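Local coordinates for protein fusolin (Unidentified entomopoxvirus, PDB 4OW5) that enhances the virulence of entomopoxviruses, crystallizes in vivo into viral spindles and belongs to the chitin-binding lytic polysaccharide monooxygenase family, at the interface of chains A and B. Coordinates in Å, arbitrary orientation; residue numbers count along the deposited sequence, not the author numbering. Chains: chain A/B, Fusolin.

Contact 1: the interface of chains A and B. Residues chain A 206-207; chain B 206-207.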
loop_
_atom_site.group_PDB
_atom_site.type_symbol
_atom_site.label_atom_id
_atom_site.label_comp_id
_atom_site.label_asym_id
_atom_site.label_seq_id
_atom_site.Cartn_x
_atom_site.Cartn_y
_atom_site.Cartn_z
ATOM N N GLN A 206 6.333 -4.517 -2.082
ATOM C CA GLN A 206 5.023 -3.979 -2.429
ATOM C C GLN A 206 4.309 -3.444 -1.193
ATOM O O GLN A 206 3.196 -2.997 -1.308
ATOM C CB GLN A 206 4.191 -5.093 -3.106
ATOM C CG GLN A 206 4.927 -5.765 -4.283
ATOM C CD GLN A 206 5.460 -4.775 -5.303
ATOM O OE1 GLN A 206 4.774 -3.828 -5.692
ATOM N NE2 GLN A 206 6.668 -4.999 -5.815
ATOM N N THR A 207 4.934 -3.487 -0.024
ATOM C CA THR A 207 4.371 -3.029 1.243
ATOM C C THR A 207 5.392 -2.195 1.999
ATOM O O THR A 207 6.596 -2.258 1.716
ATOM C CB THR A 207 3.998 -4.257 2.083
ATOM O OG1 THR A 207 5.167 -5.066 2.203
ATOM C CG2 THR A 207 2.877 -5.071 1.477
ATOM N N GLN B 206 -2.300 -7.333 2.404
ATOM C CA GLN B 206 -1.596 -6.092 2.703
ATOM C C GLN B 206 -1.336 -5.293 1.431
ATOM O O GLN B 206 -0.728 -4.256 1.505
ATOM C CB GLN B 206 -0.269 -6.433 3.420
ATOM C CG GLN B 206 -0.461 -7.356 4.640
ATOM C CD GLN B 206 -1.505 -6.849 5.619
ATOM O OE1 GLN B 206 -1.545 -5.662 5.950
ATOM N NE2 GLN B 206 -2.334 -7.736 6.161
ATOM N N THR B 207 -1.786 -5.766 0.275
ATOM C CA THR B 207 -1.597 -5.121 -1.021
ATOM C C THR B 207 -2.903 -5.121 -1.800
ATOM O O THR B 207 -3.823 -5.891 -1.494
ATOM C CB THR B 207 -0.539 -5.907 -1.807
ATOM O OG1 THR B 207 -0.971 -7.266 -1.867
ATOM C CG2 THR B 207 0.836 -5.838 -1.181
#
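A:Thr207 meets B:Thr207 on chain stretches of identical shape, each extended at the threonine (phi -135°) and each belonging to the loop between strands 194-203 and 209-217. The patch is a compact example of how two copies can meet in the two-fold assembly of the deposited structure: where two identical loops face each other across a two-fold relation, a residue touches its own copy, and every other contact is made twice.

At the centre the methyl groups come tip to tip, CG2 of A:Thr207 lying 3.4 Å from CG2 of B:Thr207, a little tighter than usual van der Waals contact. The line joining the methyls nearly continues each CB-CG2 bond, with an angle of about 150° at the methyl carbon, although the two side chains as wholes are skewed to one another. The torsion of each threonine (chi1 55°) sets CG2 opposite the carbonyl carbon and aims it at the partner, while OG1 is turned back between the backbone N and the carbonyl carbon. The hydroxyl is therefore held behind the methyl: OG1 of A:Thr207 lies 5.5 Å from CG2 of B:Thr207.

The preceding residues form the flanks. CB of A:Gln206 packs 3.9 Å from CG2 of B:Thr207, and B:Gln206 repeats this against A:Thr207. The same methyl also lies beside a peptide oxygen, with O of A:Gln206 3.7 Å from CG2 of B:Thr207, so that each threonine methyl touches a methyl, a CB and a carbonyl of the other chain. The rest of the glutamine chain bends at chi2 and carries its carboxamide away from the centre; the contact here is made by CB and the peptide oxygen. Chemically the patch is thus mostly a meeting of aliphatic carbon in the middle of two loops. The two peptide oxygens face each other across the two-fold axis, both displaced to one side of the methyl pair, O of A:Gln206 being 5.0 Å from O of B:Gln206.

Contact 2: the interface of chains A and B. Residues chain A 6, 122-123, 132-134; chain B 349, 353-354.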
loop_
_atom_site.group_PDB
_atom_site.type_symbol
_atom_site.label_atom_id
_atom_site.label_comp_id
_atom_site.label_asym_id
_atom_site.label_seq_id
_atom_site.Cartn_x
_atom_site.Cartn_y
_atom_site.Cartn_z
ATOM N N PHE A 6 19.606 8.934 6.424
ATOM C CA PHE A 6 18.889 8.614 5.174
ATOM C C PHE A 6 18.957 7.129 4.886
ATOM O O PHE A 6 20.061 6.652 4.654
ATOM C CB PHE A 6 19.405 9.390 3.950
ATOM C CG PHE A 6 18.459 9.167 2.794
ATOM C CD1 PHE A 6 17.174 9.676 2.832
ATOM C CD2 PHE A 6 18.799 8.322 1.745
ATOM C CE1 PHE A 6 16.238 9.323 1.880
ATOM C CE2 PHE A 6 17.882 8.044 0.722
ATOM C CZ PHE A 6 16.605 8.565 0.796
ATOM N N ILE A 122 9.841 6.447 -1.219
ATOM C CA ILE A 122 10.721 6.428 -2.379
ATOM C C ILE A 122 9.888 6.159 -3.648
ATOM O O ILE A 122 9.399 5.050 -3.833
ATOM C CB ILE A 122 11.847 5.365 -2.176
ATOM C CG1 ILE A 122 12.602 5.676 -0.828
ATOM C CG2 ILE A 122 12.819 5.330 -3.414
ATOM C CD1 ILE A 122 13.622 4.745 -0.480
ATOM N N PRO A 123 9.757 7.130 -4.562
ATOM C CA PRO A 123 9.001 6.870 -5.803
ATOM C C PRO A 123 9.744 5.942 -6.770
ATOM O O PRO A 123 10.964 5.984 -6.871
ATOM C CB PRO A 123 8.801 8.276 -6.415
ATOM C CG PRO A 123 9.354 9.255 -5.425
ATOM C CD PRO A 123 10.317 8.501 -4.558
ATOM N N VAL A 132 16.139 -1.217 -6.055
ATOM C CA VAL A 132 16.295 0.237 -6.136
ATOM C C VAL A 132 17.531 0.609 -5.333
ATOM O O VAL A 132 17.554 0.377 -4.114
ATOM C CB VAL A 132 15.049 0.999 -5.604
ATOM C CG1 VAL A 132 15.298 2.497 -5.553
ATOM C CG2 VAL A 132 13.822 0.712 -6.454
ATOM N N PRO A 133 18.571 1.193 -5.950
ATOM C CA PRO A 133 19.714 1.634 -5.135
ATOM C C PRO A 133 19.377 2.838 -4.281
ATOM O O PRO A 133 18.765 3.780 -4.770
ATOM C CB PRO A 133 20.761 2.014 -6.171
ATOM C CG PRO A 133 19.987 2.417 -7.349
ATOM C CD PRO A 133 18.762 1.532 -7.374
ATOM N N ILE A 134 19.726 2.794 -3.002
ATOM C CA ILE A 134 19.600 3.958 -2.149
ATOM C C ILE A 134 20.980 4.238 -1.590
ATOM O O ILE A 134 21.667 3.316 -1.156
ATOM C CB ILE A 134 18.508 3.883 -1.057
ATOM C CG1 ILE A 134 18.917 3.106 0.185
ATOM C CG2 ILE A 134 17.202 3.395 -1.645
ATOM C CD1 ILE A 134 17.855 3.168 1.324
ATOM N N ILE B 349 15.558 12.477 -1.189
ATOM C CA ILE B 349 15.107 11.178 -1.724
ATOM C C ILE B 349 15.329 11.126 -3.231
ATOM O O ILE B 349 15.927 10.169 -3.731
ATOM C CB ILE B 349 13.621 10.929 -1.398
ATOM C CG1 ILE B 349 13.367 10.768 0.114
ATOM C CG2 ILE B 349 13.100 9.699 -2.142
ATOM C CD1 ILE B 349 11.896 10.976 0.482
ATOM N N THR B 353 18.424 8.359 -4.414
ATOM C CA THR B 353 17.816 7.060 -4.699
ATOM C C THR B 353 17.701 6.943 -6.213
ATOM O O THR B 353 17.609 7.955 -6.908
ATOM C CB THR B 353 16.460 6.822 -4.021
ATOM O OG1 THR B 353 15.455 7.641 -4.610
ATOM C CG2 THR B 353 16.499 7.004 -2.520
ATOM N N GLY B 354 17.630 5.723 -6.689
ATOM C CA GLY B 354 17.458 5.467 -8.105
ATOM C C GLY B 354 18.755 5.401 -8.870
ATOM O O GLY B 354 19.840 5.756 -8.382
HETATM O O HOH W 1 13.954 6.737 -6.869
#
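The ring of A:Phe6 meets B:Thr353 and B:Ile349 at its rim rather than over a face: the threonine CG2 lies in the ring plane at the edge, 3.7 Å from CZ of A:Phe6, and CG1 of B:Ile349 stands at the neighbouring corner, somewhat out of that plane, 3.7 Å from CE1. Both side chains run roughly at right angles to the phenylalanine. The pyrrolidine ring of A:Pro123 offers CD to the other branch of the isoleucine, CG2 of B:Ile349, at 3.9 Å, and the ring of A:Pro133 covers B:Gly354 through its CG.

The example shows how the C-terminal end of a helix, here 338-352, can dock on strands of a partner by splitting the two arms of one threonine. With chi1 at 70°, CG2 of B:Thr353 points opposite the carbonyl carbon into an apolar setting that includes CG2 of A:Ile134, 3.8 Å away, and the A:Phe6 edge. OG1 of B:Thr353 takes the other direction and donates to the backbone O of B:Ile349 at 2.7 Å, approaching from above the carbonyl plane and tying the residue to its own helix's last turn. OG1 of B:Thr353 is also linked to water 1 at 2.9 Å, and the water lies 3.1 Å from O of A:Pro123, giving a polar bridge between the chains beside CG2 of A:Ile122.

The backbone completes the join. B:Thr353 pairs with A:Ile134 in an antiparallel beta bridge, laid alongside strand 131-140, and N of B:Gly354 donates to O of A:Pro133 at 3.0 Å, with a C=O...N angle of 163°.

Contact 1 and contact 2 lie about 18 Å apart, measured between the centres of their C-alpha atoms, and share no residue. They illustrate two ways in which a two-fold assembly is joined. Contact 1 sits at the symmetry axis, where one loop meets its copy; contact 2 lies off the axis and recurs with the chains exchanged, each subunit lending its C-terminal helix region to the strands of the other. Such reciprocity may stabilise the pair, which, if it persists outside the crystal, may serve fusolin as a building block of the viral spindle, although this pair alone does not show the crystal contacts.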